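Local coordinates for ASCH domain-containing protein (PDB 2Z0T), which is of unknown function but, as a member of the ASCH family within the PUA-like clan, probably binds RNA, at residues Glu9-Leu14 with Gly18-Glu23; Ile39-Phe42 with Leu47-Lys50. All blocks are in the same frame, centred on the assembly; numbering follows the deposited sequence.

Contact 1 of 2, residues Glu9-Leu14 with Gly18-Glu23; sequences EEYIEL and GKKKIE
The carbonyl oxygen of Leu14 receives two backbone amides from the chain that follows its own helix. Lys19 N donates to Leu14 O at 2.9 Å, lying nearly along the C=O axis although its hydrogen meets the oxygen at a bent 135°. Lys20 N reaches the same Leu14 O at 3.0 Å with an almost straight N-H...O angle of 173°, but from above the carbonyl plane. This acceptor belongs to the end of helix 9-16, where Gly18 leaves helical geometry with positive phi in a Schellman motif.

Side chains close over the turn. The CB of Leu14 meets the CB of Lys20 at 3.7 Å, and at its branch end Leu14 CD2 lies 3.8 Å from CD of Lys19, whose extended chain then carries its ammonium away from the helix. Lys20 turns inward: with CG anti to the backbone N (chi1 178°), its methylene chain passes Tyr11, bringing CD to 3.7 Å from Tyr11 CD1 while CE rests close to both CB and CD1 of the tyrosine. One face of that ring carries Glu10 CG over its centre.

The bend at the last torsion of Lys20 delivers NZ to its acceptors. Lys20 NZ donates to Ile22 O at 2.7 Å, in the carbonyl plane, and forms a salt bridge with Glu23 OE1 at 3.0 Å whose hydrogen bond is weak; Val72 O is a further acceptor. Glu23 OE2 in turn pairs with Arg25 NE. Carbonyl oxygens and a carboxylate around one buried ammonium would be expected to stabilise its charged form. The stem of Lys20 packs on Tyr11 of the helix while its tip bonds Ile22 O and Glu23, and Lys20 thereby links the helix exit to the start of strand 22-26.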
loop_
_atom_site.group_PDB
_atom_site.type_symbol
_atom_site.label_atom_id
_atom_site.label_comp_id
_atom_site.label_asym_id
_atom_site.label_seq_id
_atom_site.Cartn_x
_atom_site.Cartn_y
_atom_site.Cartn_z
ATOM N N GLU A 9 0.447 12.899 -1.229
ATOM C CA GLU A 9 1.504 13.432 -2.073
ATOM C C GLU A 9 2.898 12.864 -1.827
ATOM O O GLU A 9 3.603 12.524 -2.778
ATOM C CB GLU A 9 1.551 14.955 -1.940
ATOM C CG GLU A 9 2.598 15.622 -2.815
ATOM C CD GLU A 9 2.587 17.135 -2.686
ATOM O OE1 GLU A 9 1.531 17.747 -2.957
ATOM O OE2 GLU A 9 3.631 17.710 -2.312
ATOM N N GLU A 10 3.298 12.758 -0.562
ATOM C CA GLU A 10 4.633 12.259 -0.250
ATOM C C GLU A 10 4.890 10.866 -0.803
ATOM O O GLU A 10 6.025 10.530 -1.139
ATOM C CB GLU A 10 4.893 12.272 1.266
ATOM C CG GLU A 10 4.166 11.204 2.071
ATOM C CD GLU A 10 4.762 11.022 3.463
ATOM O OE1 GLU A 10 5.954 10.654 3.562
ATOM O OE2 GLU A 10 4.044 11.246 4.459
ATOM N N TYR A 11 3.842 10.057 -0.909
ATOM C CA TYR A 11 3.999 8.703 -1.426
ATOM C C TYR A 11 4.066 8.673 -2.946
ATOM O O TYR A 11 4.710 7.800 -3.526
ATOM C CB TYR A 11 2.862 7.812 -0.924
ATOM C CG TYR A 11 2.859 7.684 0.575
ATOM C CD1 TYR A 11 4.014 7.295 1.260
ATOM C CD2 TYR A 11 1.719 7.979 1.321
ATOM C CE1 TYR A 11 4.032 7.206 2.648
ATOM C CE2 TYR A 11 1.727 7.893 2.712
ATOM C CZ TYR A 11 2.888 7.507 3.367
ATOM O OH TYR A 11 2.902 7.436 4.741
ATOM N N ILE A 12 3.411 9.631 -3.590
ATOM C CA ILE A 12 3.433 9.697 -5.045
ATOM C C ILE A 12 4.876 9.845 -5.519
ATOM O O ILE A 12 5.309 9.158 -6.445
ATOM C CB ILE A 12 2.593 10.891 -5.568
ATOM C CG1 ILE A 12 1.117 10.663 -5.233
ATOM C CG2 ILE A 12 2.780 11.049 -7.076
ATOM C CD1 ILE A 12 0.193 11.783 -5.677
ATOM N N GLU A 13 5.622 10.729 -4.863
ATOM C CA GLU A 13 7.011 10.969 -5.221
ATOM C C GLU A 13 7.908 9.760 -4.953
ATOM O O GLU A 13 8.747 9.410 -5.785
ATOM C CB GLU A 13 7.548 12.183 -4.459
ATOM C CG GLU A 13 8.988 12.530 -4.802
ATOM C CD GLU A 13 9.505 13.722 -4.027
ATOM O OE1 GLU A 13 9.453 13.690 -2.777
ATOM O OE2 GLU A 13 9.968 14.693 -4.665
ATOM N N LEU A 14 7.726 9.128 -3.797
ATOM C CA LEU A 14 8.529 7.965 -3.419
ATOM C C LEU A 14 8.337 6.788 -4.366
ATOM O O LEU A 14 9.274 6.034 -4.630
ATOM C CB LEU A 14 8.197 7.545 -1.985
ATOM C CG LEU A 14 8.694 8.514 -0.909
ATOM C CD1 LEU A 14 8.075 8.173 0.431
ATOM C CD2 LEU A 14 10.215 8.447 -0.838
ATOM N N GLY A 18 11.050 5.118 -7.220
ATOM C CA GLY A 18 11.428 3.724 -7.065
ATOM C C GLY A 18 11.770 3.284 -5.654
ATOM O O GLY A 18 12.232 2.158 -5.452
ATOM N N LYS A 19 11.542 4.157 -4.676
ATOM C CA LYS A 19 11.829 3.828 -3.281
ATOM C C LYS A 19 10.662 3.065 -2.662
ATOM O O LYS A 19 10.856 2.046 -2.005
ATOM C CB LYS A 19 12.098 5.099 -2.475
ATOM C CG LYS A 19 13.323 5.868 -2.932
ATOM C CD LYS A 19 13.549 7.094 -2.064
ATOM C CE LYS A 19 14.739 7.910 -2.548
ATOM N NZ LYS A 19 14.934 9.140 -1.730
ATOM N N LYS A 20 9.450 3.571 -2.863
ATOM C CA LYS A 20 8.255 2.914 -2.342
ATOM C C LYS A 20 7.783 1.942 -3.422
ATOM O O LYS A 20 7.226 2.351 -4.441
ATOM C CB LYS A 20 7.175 3.953 -2.031
ATOM C CG LYS A 20 5.862 3.377 -1.522
ATOM C CD LYS A 20 4.967 4.482 -0.970
ATOM C CE LYS A 20 3.552 3.992 -0.691
ATOM N NZ LYS A 20 3.495 2.864 0.283
ATOM N N LYS A 21 8.020 0.653 -3.197
ATOM C CA LYS A 21 7.647 -0.370 -4.168
ATOM C C LYS A 21 6.406 -1.148 -3.758
ATOM O O LYS A 21 5.915 -1.989 -4.512
ATOM C CB LYS A 21 8.809 -1.349 -4.360
ATOM C CG LYS A 21 10.115 -0.694 -4.799
ATOM C CD LYS A 21 11.234 -1.720 -4.941
ATOM C CE LYS A 21 10.915 -2.750 -6.023
ATOM N NZ LYS A 21 10.708 -2.115 -7.355
ATOM N N ILE A 22 5.909 -0.860 -2.560
ATOM C CA ILE A 22 4.744 -1.538 -2.014
ATOM C C ILE A 22 3.726 -0.533 -1.492
ATOM O O ILE A 22 4.096 0.463 -0.870
ATOM C CB ILE A 22 5.144 -2.440 -0.818
ATOM C CG1 ILE A 22 6.217 -3.445 -1.247
ATOM C CG2 ILE A 22 3.910 -3.143 -0.252
ATOM C CD1 ILE A 22 5.766 -4.417 -2.325
ATOM N N GLU A 23 2.447 -0.791 -1.750
ATOM C CA GLU A 23 1.397 0.073 -1.234
ATOM C C GLU A 23 0.579 -0.780 -0.275
ATOM O O GLU A 23 -0.002 -1.790 -0.672
ATOM C CB GLU A 23 0.493 0.603 -2.346
ATOM C CG GLU A 23 -0.763 1.331 -1.833
ATOM C CD GLU A 23 -0.457 2.541 -0.952
ATOM O OE1 GLU A 23 0.733 2.865 -0.758
ATOM O OE2 GLU A 23 -1.413 3.173 -0.451
#

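Contact 2 of 2, residues Ile39-Phe42 with Leu47-Lys50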
loop_
_atom_site.group_PDB
_atom_site.type_symbol
_atom_site.label_atom_id
_atom_site.label_comp_id
_atom_site.label_asym_id
_atom_site.label_seq_id
_atom_site.Cartn_x
_atom_site.Cartn_y
_atom_site.Cartn_z
ATOM N N ILE A 39 -4.293 -2.317 -13.094
ATOM C CA ILE A 39 -3.681 -1.002 -13.038
ATOM C C ILE A 39 -4.346 -0.176 -11.942
ATOM O O ILE A 39 -5.558 -0.269 -11.735
ATOM C CB ILE A 39 -3.854 -0.243 -14.377
ATOM C CG1 ILE A 39 -3.103 -0.972 -15.492
ATOM C CG2 ILE A 39 -3.369 1.198 -14.233
ATOM C CD1 ILE A 39 -1.622 -1.145 -15.221
ATOM N N ILE A 40 -3.553 0.618 -11.232
ATOM C CA ILE A 40 -4.107 1.485 -10.202
ATOM C C ILE A 40 -3.830 2.938 -10.562
ATOM O O ILE A 40 -2.696 3.308 -10.866
ATOM C CB ILE A 40 -3.516 1.191 -8.803
ATOM C CG1 ILE A 40 -3.950 -0.202 -8.336
ATOM C CG2 ILE A 40 -4.000 2.243 -7.801
ATOM C CD1 ILE A 40 -3.340 -0.619 -7.010
ATOM N N ILE A 41 -4.883 3.749 -10.559
ATOM C CA ILE A 41 -4.764 5.172 -10.853
ATOM C C ILE A 41 -4.829 5.872 -9.502
ATOM O O ILE A 41 -5.868 5.852 -8.837
ATOM C CB ILE A 41 -5.932 5.671 -11.735
ATOM C CG1 ILE A 41 -6.012 4.845 -13.019
ATOM C CG2 ILE A 41 -5.743 7.149 -12.063
ATOM C CD1 ILE A 41 -4.768 4.913 -13.880
ATOM N N PHE A 42 -3.719 6.475 -9.094
ATOM C CA PHE A 42 -3.642 7.157 -7.802
ATOM C C PHE A 42 -3.947 8.651 -7.849
ATOM O O PHE A 42 -3.543 9.353 -8.772
ATOM C CB PHE A 42 -2.244 6.993 -7.187
ATOM C CG PHE A 42 -1.979 5.641 -6.589
ATOM C CD1 PHE A 42 -2.767 5.153 -5.552
ATOM C CD2 PHE A 42 -0.897 4.877 -7.026
ATOM C CE1 PHE A 42 -2.481 3.923 -4.954
ATOM C CE2 PHE A 42 -0.603 3.644 -6.434
ATOM C CZ PHE A 42 -1.397 3.171 -5.396
ATOM N N LEU A 47 -0.607 9.672 -10.660
ATOM C CA LEU A 47 0.304 8.543 -10.815
ATOM C C LEU A 47 -0.452 7.276 -11.187
ATOM O O LEU A 47 -1.526 7.003 -10.653
ATOM C CB LEU A 47 1.080 8.308 -9.515
ATOM C CG LEU A 47 1.920 7.027 -9.450
ATOM C CD1 LEU A 47 3.074 7.094 -10.446
ATOM C CD2 LEU A 47 2.435 6.848 -8.033
ATOM N N LYS A 48 0.113 6.513 -12.116
ATOM C CA LYS A 48 -0.481 5.261 -12.562
ATOM C C LYS A 48 0.548 4.166 -12.322
ATOM O O LYS A 48 1.727 4.349 -12.609
ATOM C CB LYS A 48 -0.816 5.330 -14.053
ATOM C CG LYS A 48 -1.554 4.113 -14.577
ATOM C CD LYS A 48 -1.625 4.106 -16.099
ATOM C CE LYS A 48 -2.300 5.353 -16.646
ATOM N NZ LYS A 48 -2.404 5.296 -18.132
ATOM N N VAL A 49 0.110 3.034 -11.784
ATOM C CA VAL A 49 1.031 1.936 -11.524
ATOM C C VAL A 49 0.452 0.606 -11.967
ATOM O O VAL A 49 -0.763 0.450 -12.080
ATOM C CB VAL A 49 1.382 1.824 -10.017
ATOM C CG1 VAL A 49 2.027 3.115 -9.530
ATOM C CG2 VAL A 49 0.125 1.506 -9.209
ATOM N N LYS A 50 1.342 -0.345 -12.226
ATOM C CA LYS A 50 0.945 -1.691 -12.614
ATOM C C LYS A 50 1.041 -2.542 -11.353
ATOM O O LYS A 50 1.978 -2.378 -10.570
ATOM C CB LYS A 50 1.899 -2.245 -13.675
ATOM C CG LYS A 50 1.754 -3.743 -13.923
ATOM C CD LYS A 50 0.431 -4.112 -14.591
ATOM C CE LYS A 50 0.429 -3.727 -16.064
ATOM N NZ LYS A 50 -0.755 -4.281 -16.778
#
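Ile40 and Val49 form a hydrogen-bonded antiparallel pair at the middle of this two-stranded contact. Ile40 N donates to Val49 O at 2.9 Å, and Val49 N returns a bond of 3.0 Å to Ile40 O. Two residues along, in the next hydrogen-bonded pair, Phe42 N reaches Leu47 O at 2.7 Å, its N-H meeting the oxygen at 161°. The non-hydrogen-bonded pairs, Ile39 with Lys50 and Ile41 with Lys48, alternate with these.

On the buried face, Val49 CG2 touches both Ile40 CB and the Phe42 ring, 3.6 Å from Phe42 CE2. The ring also runs alongside Leu47, their CD2 atoms facing each other, while Ile40 CG2 sits 3.6 Å above the Phe42 ring plane, over its centre. Methyl groups thus hem the phenyl group in from both strands.

The other face is lined by lysine stems and isoleucine methyls. Lys48 sends its CG to 3.4 Å from Ile41 CD1, tight for two carbons, and packs against Ile39 CG2 as well. Bends at chi2 (68°) and chi3 (74°) carry Lys50 obliquely across Ile39, setting its CE 3.4 Å from Ile39 CD1 and letting NZ bond to Gly37 O.

Farther out, strand 2-5 flanks 39-42 through backbone bonds of Ile39 and Ile41 to Trp3, and Met5 touches Ile40 and Phe42. Ile12 and Ile15 of helix 9-16 pack on Leu47, with Ile15 also meeting Val49. The pair is a beta hairpin, strands 39-42 and 47-57, within the mixed five-stranded sheet of this PUA-like ASCH domain.

Both contacts combine a buried side with a more exposed one, but they organise different elements. Contact 1 joins the end of a helix to the loop leading into strand 22-26, whereas contact 2 pairs two interior strands of the same sheet. Their chemistry differs accordingly: contact 1 relies on irregular capping and a buried charge where the helix ends, contact 2 on regular sheet pairing, with one face turned to the core and the lysines of the other reaching toward the surface. The two meet through packing, Ile12 O lying 4.0 Å from Leu47 CD2 and Glu23 CG 4.1 Å from Phe42 CZ, so helix 9-16 and strand 22-26 both adjoin the hairpin's apolar face.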